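Side-chain contacts in branched-chain-amino-acid aminotransferase (Pseudomonas sp. UW4, PDB 6JIF), which catalyses the pyridoxal-phosphate-dependent transfer of amino groups between branched-chain amino acids and 2-oxo acids: residues E239-S243 with A244-G248; I267-L270 with S271-L275. All blocks are in the same frame, centred on the assembly; numbering follows the deposited sequence.

Contact 1 (E239-S243 with A244-G248); sequences EEVGS and ANFFG. With PLP (pyridoxal-5'-phosphate), chain D.
Val241 and Ala244 pair through both backbone bonds of an antiparallel bridge, Val241 N to Ala244 O at 2.9 Å and Ala244 N to Val241 O, and so close a type II' beta turn beside the cofactor ring. Gly242 holds the second position of the turn, where its positive phi (62°) favours glycine. Just before the turn, Glu239 and Glu240 form a classic beta bulge opposite Tyr229.

Glu240 reaches from the strand to the pyridine. Its CB passes Ala244 O, and its CG comes near PLP C2A. A bend at chi2 (-82°) then turns the carboxylate to the ring nitrogen, with Glu240 CD 3.4 Å and OE1 2.8 Å from PLP N1. The same OE1 lies 2.8 Å from Ala244 O, a meeting of two acceptors, and 3.1 Å from Asn245 ND2, at an angle too poor for a hydrogen bond. Glu240 OE2 accepts from Leu264 N, which helps fix the rotation of the carboxylate. An amide suits position 245 because the two hydrogens of Asn245 ND2 can serve Leu264 O and a water; Asn245 OD1 lies 3.6 Å from PLP C6.

Away from the cofactor, the branched Val241 sets CG2 at the edge of the Phe246 ring, in its plane, and 3.7 Å from Phe246 CB. That single water ties the two strands together: it donates to Glu239 O and accepts from Asn245 ND2 and, at 3.0 Å, from Phe246 N.

Contact 2 (I267-L270 with S271-L275); sequences ITRL and SLIEL. With PLP (pyridoxal-5'-phosphate), chain D.
Ser271 grips Ile267 O twice in the first turn of helix 267-278, through its backbone N and through OG, each at 2.9 Å. The two donors come to the oxygen from opposite faces of its carbonyl plane. Ser271 OG can fold back this way because it stands beside its own backbone N (chi1 -65°), and it is also hydrogen-bonded to Arg95. A small hydroxyl fits this buried position, since it serves the carbonyl and the arginine together.

The start of the helix is also densely bonded, to the cofactor phosphate. Ile267 N donates to PLP O2P at 2.8 Å, while Thr268 holds PLP O1P with both its backbone N and, at 2.8 Å, its OG1. Threonine suits the site because OG1 lies next to its own N and the two can share one phosphate oxygen. The N-terminal end of the helix dipole probably adds favourable electrostatics for the anion. One turn on, Leu272 N donates to Thr268 O, and Leu272 CG rests 3.4 Å from the same oxygen.

On the buried flank facing strand 255-258, Ile273 lies alongside Arg269, with Arg269 CG 3.8 Å from Ile273 CD1; here the partly exposed arginine contributes the aliphatic part of its chain. The looser side belongs to Leu270 and Glu274, both partly exposed. They meet at a slant, Leu270 CG being 3.6 Å from Glu274 OE1, and that carboxylate finds its salt-bridge partner in Arg95.

As the helix of a beta-alpha-beta unit, this segment lays Leu272 and Ile273 on Phe255 of strand 255-258. Helix 96-109 meets Ile267 and Leu270, and Leu341 of helix 332-346 packs against Thr268, Leu272 and Leu275.

How the contacts relate
Contact 1 and contact 2 follow one another along the chain, their centres about 13 Å apart, and meet different parts of the same cofactor. The strand-turn-strand segment 239-248 lies against the pyridine ring and brings a carboxylate oxygen, Glu240 OE1, close to its nitrogen, whereas Ile267 and Thr268 at the start of the helix hold the phosphate by hydrogen bonds. The contacts also touch directly: Asn245 OD1 packs 3.6 Å from Arg269 CB. Between them in sequence lies Leu264, another pocket residue, which bridges contact 1 to the loop leading into the helix. Tyr209, Arg102 and Thr305 supply further hydrogen bonds to the cofactor.

Contact 1 (E239-S243 with A244-G248)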
loop_
_atom_site.group_PDB
_atom_site.type_symbol
_atom_site.label_atom_id
_atom_site.label_comp_id
_atom_site.label_asym_id
_atom_site.label_seq_id
_atom_site.Cartn_x
_atom_site.Cartn_y
_atom_site.Cartn_z
ATOM N N GLU B 239 -13.646 -12.093 6.727
ATOM C CA GLU B 239 -12.291 -12.353 6.247
ATOM C C GLU B 239 -11.218 -12.119 7.294
ATOM O O GLU B 239 -10.359 -12.980 7.469
ATOM C CB GLU B 239 -12.005 -11.507 5.026
ATOM C CG GLU B 239 -12.903 -11.866 3.867
ATOM C CD GLU B 239 -12.125 -11.966 2.551
ATOM O OE1 GLU B 239 -11.095 -11.252 2.422
ATOM O OE2 GLU B 239 -12.556 -12.769 1.673
ATOM N N GLU B 240 -11.236 -10.977 8.003
ATOM C CA GLU B 240 -10.141 -10.663 8.917
ATOM C C GLU B 240 -10.668 -9.870 10.093
ATOM O O GLU B 240 -11.608 -9.086 9.962
ATOM C CB GLU B 240 -9.006 -9.818 8.295
ATOM C CG GLU B 240 -8.320 -10.431 7.087
ATOM C CD GLU B 240 -7.260 -11.430 7.471
ATOM O OE1 GLU B 240 -7.105 -11.723 8.690
ATOM O OE2 GLU B 240 -6.557 -11.898 6.559
ATOM N N VAL B 241 -9.981 -10.010 11.231
ATOM C CA VAL B 241 -10.353 -9.262 12.451
ATOM C C VAL B 241 -9.195 -8.311 12.698
ATOM O O VAL B 241 -8.147 -8.742 13.205
ATOM C CB VAL B 241 -10.583 -10.196 13.642
ATOM C CG1 VAL B 241 -10.953 -9.411 14.951
ATOM C CG2 VAL B 241 -11.649 -11.242 13.321
ATOM N N GLY B 242 -9.332 -7.059 12.286
ATOM C CA GLY B 242 -8.217 -6.122 12.407
ATOM C C GLY B 242 -7.055 -6.652 11.566
ATOM O O GLY B 242 -7.239 -6.950 10.375
ATOM N N SER B 243 -5.885 -6.903 12.192
ATOM C CA SER B 243 -4.770 -7.531 11.494
ATOM C C SER B 243 -4.546 -8.942 12.018
ATOM O O SER B 243 -3.404 -9.390 12.197
ATOM C CB SER B 243 -3.513 -6.666 11.609
ATOM O OG SER B 243 -3.850 -5.285 11.393
ATOM N N ALA B 244 -5.641 -9.661 12.279
ATOM C CA ALA B 244 -5.551 -11.020 12.806
ATOM C C ALA B 244 -6.546 -11.902 12.066
ATOM O O ALA B 244 -7.498 -11.411 11.469
ATOM C CB ALA B 244 -5.856 -11.076 14.317
ATOM N N ASN B 245 -6.320 -13.219 12.093
ATOM C CA ASN B 245 -7.299 -14.096 11.462
ATOM C C ASN B 245 -8.459 -14.369 12.407
ATOM O O ASN B 245 -8.309 -14.284 13.637
ATOM C CB ASN B 245 -6.679 -15.416 11.061
ATOM C CG ASN B 245 -5.690 -15.246 9.925
ATOM O OD1 ASN B 245 -4.521 -15.560 10.065
ATOM N ND2 ASN B 245 -6.153 -14.662 8.840
ATOM N N PHE B 246 -9.631 -14.683 11.825
ATOM C CA PHE B 246 -10.826 -15.036 12.601
ATOM C C PHE B 246 -10.881 -16.547 12.791
ATOM O O PHE B 246 -10.517 -17.302 11.898
ATOM C CB PHE B 246 -12.098 -14.582 11.870
ATOM C CG PHE B 246 -13.382 -14.995 12.541
ATOM C CD1 PHE B 246 -13.946 -14.196 13.545
ATOM C CD2 PHE B 246 -14.048 -16.156 12.172
ATOM C CE1 PHE B 246 -15.134 -14.558 14.199
ATOM C CE2 PHE B 246 -15.281 -16.511 12.803
ATOM C CZ PHE B 246 -15.795 -15.730 13.822
ATOM N N PHE B 247 -11.340 -16.992 13.947
ATOM C CA PHE B 247 -11.803 -18.367 14.046
ATOM C C PHE B 247 -13.087 -18.387 14.879
ATOM O O PHE B 247 -13.307 -17.530 15.745
ATOM C CB PHE B 247 -10.720 -19.311 14.603
ATOM C CG PHE B 247 -10.389 -19.070 16.042
ATOM C CD1 PHE B 247 -11.154 -19.648 17.065
ATOM C CD2 PHE B 247 -9.355 -18.219 16.394
ATOM C CE1 PHE B 247 -10.852 -19.404 18.408
ATOM C CE2 PHE B 247 -9.075 -17.943 17.735
ATOM C CZ PHE B 247 -9.827 -18.544 18.748
ATOM N N GLY B 248 -13.960 -19.328 14.543
ATOM C CA GLY B 248 -15.132 -19.617 15.348
ATOM C C GLY B 248 -15.078 -21.067 15.790
ATOM O O GLY B 248 -14.505 -21.907 15.111
HETATM N N1 PLP D . -4.399 -11.218 9.306
HETATM C C2 PLP D . -3.778 -10.140 8.749
HETATM C C2A PLP D . -4.617 -9.247 7.891
HETATM C C3 PLP D . -2.411 -9.932 8.933
HETATM O O3 PLP D . -1.797 -8.873 8.318
HETATM C C4 PLP D . -1.669 -10.824 9.751
HETATM C C4A PLP D . -0.154 -10.758 9.820
HETATM C C5 PLP D . -2.369 -11.907 10.319
HETATM C C6 PLP D . -3.697 -12.081 10.069
HETATM C C5A PLP D . -1.769 -12.901 11.263
HETATM O O4P PLP D . -0.654 -13.499 10.718
HETATM P P PLP D . 0.367 -14.237 11.696
HETATM O O1P PLP D . -0.371 -15.264 12.521
HETATM O O2P PLP D . 1.314 -14.919 10.697
HETATM O O3P PLP D . 1.063 -13.251 12.630
HETATM O O HOH W 1 -9.324 -14.978 8.897
#

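Contact 2 (I267-L270 with S271-L275)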
loop_
_atom_site.group_PDB
_atom_site.type_symbol
_atom_site.label_atom_id
_atom_site.label_comp_id
_atom_site.label_asym_id
_atom_site.label_seq_id
_atom_site.Cartn_x
_atom_site.Cartn_y
_atom_site.Cartn_z
ATOM N N ILE B 267 0.401 -17.516 10.217
ATOM C CA ILE B 267 1.160 -18.632 10.819
ATOM C C ILE B 267 0.550 -19.075 12.160
ATOM O O ILE B 267 0.536 -20.261 12.480
ATOM C CB ILE B 267 2.627 -18.200 10.975
ATOM C CG1 ILE B 267 3.230 -17.927 9.564
ATOM C CG2 ILE B 267 3.499 -19.282 11.665
ATOM C CD1 ILE B 267 4.498 -17.100 9.635
ATOM N N THR B 268 0.017 -18.139 12.945
ATOM C CA THR B 268 -0.703 -18.549 14.148
ATOM C C THR B 268 -1.903 -19.380 13.769
ATOM O O THR B 268 -2.123 -20.445 14.345
ATOM C CB THR B 268 -1.098 -17.328 14.969
ATOM O OG1 THR B 268 0.029 -16.431 15.052
ATOM C CG2 THR B 268 -1.608 -17.730 16.417
ATOM N N ARG B 269 -2.653 -18.959 12.743
ATOM C CA ARG B 269 -3.785 -19.756 12.290
ATOM C C ARG B 269 -3.363 -21.155 11.860
ATOM O O ARG B 269 -4.011 -22.150 12.200
ATOM C CB ARG B 269 -4.493 -19.039 11.131
ATOM C CG ARG B 269 -5.615 -19.865 10.538
ATOM C CD ARG B 269 -6.155 -19.160 9.252
ATOM N NE ARG B 269 -5.362 -19.526 8.087
ATOM C CZ ARG B 269 -5.525 -19.023 6.865
ATOM N NH1 ARG B 269 -6.462 -18.105 6.621
ATOM N NH2 ARG B 269 -4.758 -19.439 5.868
ATOM N N LEU B 270 -2.302 -21.244 11.057
ATOM C CA LEU B 270 -1.794 -22.541 10.635
ATOM C C LEU B 270 -1.400 -23.401 11.830
ATOM O O LEU B 270 -1.657 -24.611 11.849
ATOM C CB LEU B 270 -0.591 -22.319 9.721
ATOM C CG LEU B 270 0.064 -23.607 9.215
ATOM C CD1 LEU B 270 -0.885 -24.227 8.205
ATOM C CD2 LEU B 270 1.432 -23.323 8.525
ATOM N N SER B 271 -0.762 -22.780 12.824
ATOM C CA SER B 271 -0.343 -23.496 14.013
ATOM C C SER B 271 -1.538 -24.014 14.791
ATOM O O SER B 271 -1.523 -25.142 15.297
ATOM C CB SER B 271 0.536 -22.573 14.866
ATOM O OG SER B 271 1.758 -22.264 14.165
ATOM N N LEU B 272 -2.562 -23.169 14.973
ATOM C CA LEU B 272 -3.773 -23.612 15.671
ATOM C C LEU B 272 -4.474 -24.719 14.892
ATOM O O LEU B 272 -4.993 -25.668 15.487
ATOM C CB LEU B 272 -4.713 -22.408 15.887
ATOM C CG LEU B 272 -4.194 -21.346 16.867
ATOM C CD1 LEU B 272 -5.118 -20.140 16.971
ATOM C CD2 LEU B 272 -4.046 -22.008 18.266
ATOM N N ILE B 273 -4.517 -24.624 13.556
ATOM C CA ILE B 273 -5.138 -25.694 12.766
ATOM C C ILE B 273 -4.413 -27.006 13.006
ATOM O O ILE B 273 -5.040 -28.051 13.228
ATOM C CB ILE B 273 -5.199 -25.318 11.271
ATOM C CG1 ILE B 273 -6.270 -24.238 11.049
ATOM C CG2 ILE B 273 -5.489 -26.549 10.383
ATOM C CD1 ILE B 273 -6.226 -23.552 9.686
ATOM N N GLU B 274 -3.070 -26.965 12.979
ATOM C CA GLU B 274 -2.284 -28.184 13.156
ATOM C C GLU B 274 -2.407 -28.722 14.580
ATOM O O GLU B 274 -2.518 -29.935 14.780
ATOM C CB GLU B 274 -0.824 -27.916 12.758
ATOM C CG GLU B 274 -0.758 -27.870 11.187
ATOM C CD GLU B 274 0.505 -27.311 10.488
ATOM O OE1 GLU B 274 1.225 -26.441 11.011
ATOM O OE2 GLU B 274 0.712 -27.724 9.309
ATOM N N LEU B 275 -2.422 -27.844 15.592
ATOM C CA LEU B 275 -2.543 -28.347 16.959
ATOM C C LEU B 275 -3.942 -28.884 17.203
ATOM O O LEU B 275 -4.106 -29.903 17.858
ATOM C CB LEU B 275 -2.206 -27.269 17.987
ATOM C CG LEU B 275 -0.727 -26.868 18.009
ATOM C CD1 LEU B 275 -0.608 -25.579 18.826
ATOM C CD2 LEU B 275 0.173 -27.989 18.582
HETATM N N1 PLP D . -4.399 -11.218 9.306
HETATM C C2 PLP D . -3.778 -10.140 8.749
HETATM C C2A PLP D . -4.617 -9.247 7.891
HETATM C C3 PLP D . -2.411 -9.932 8.933
HETATM O O3 PLP D . -1.797 -8.873 8.318
HETATM C C4 PLP D . -1.669 -10.824 9.751
HETATM C C4A PLP D . -0.154 -10.758 9.820
HETATM C C5 PLP D . -2.369 -11.907 10.319
HETATM C C6 PLP D . -3.697 -12.081 10.069
HETATM C C5A PLP D . -1.769 -12.901 11.263
HETATM O O4P PLP D . -0.654 -13.499 10.718
HETATM P P PLP D . 0.367 -14.237 11.696
HETATM O O1P PLP D . -0.371 -15.264 12.521
HETATM O O2P PLP D . 1.314 -14.919 10.697
HETATM O O3P PLP D . 1.063 -13.251 12.630
#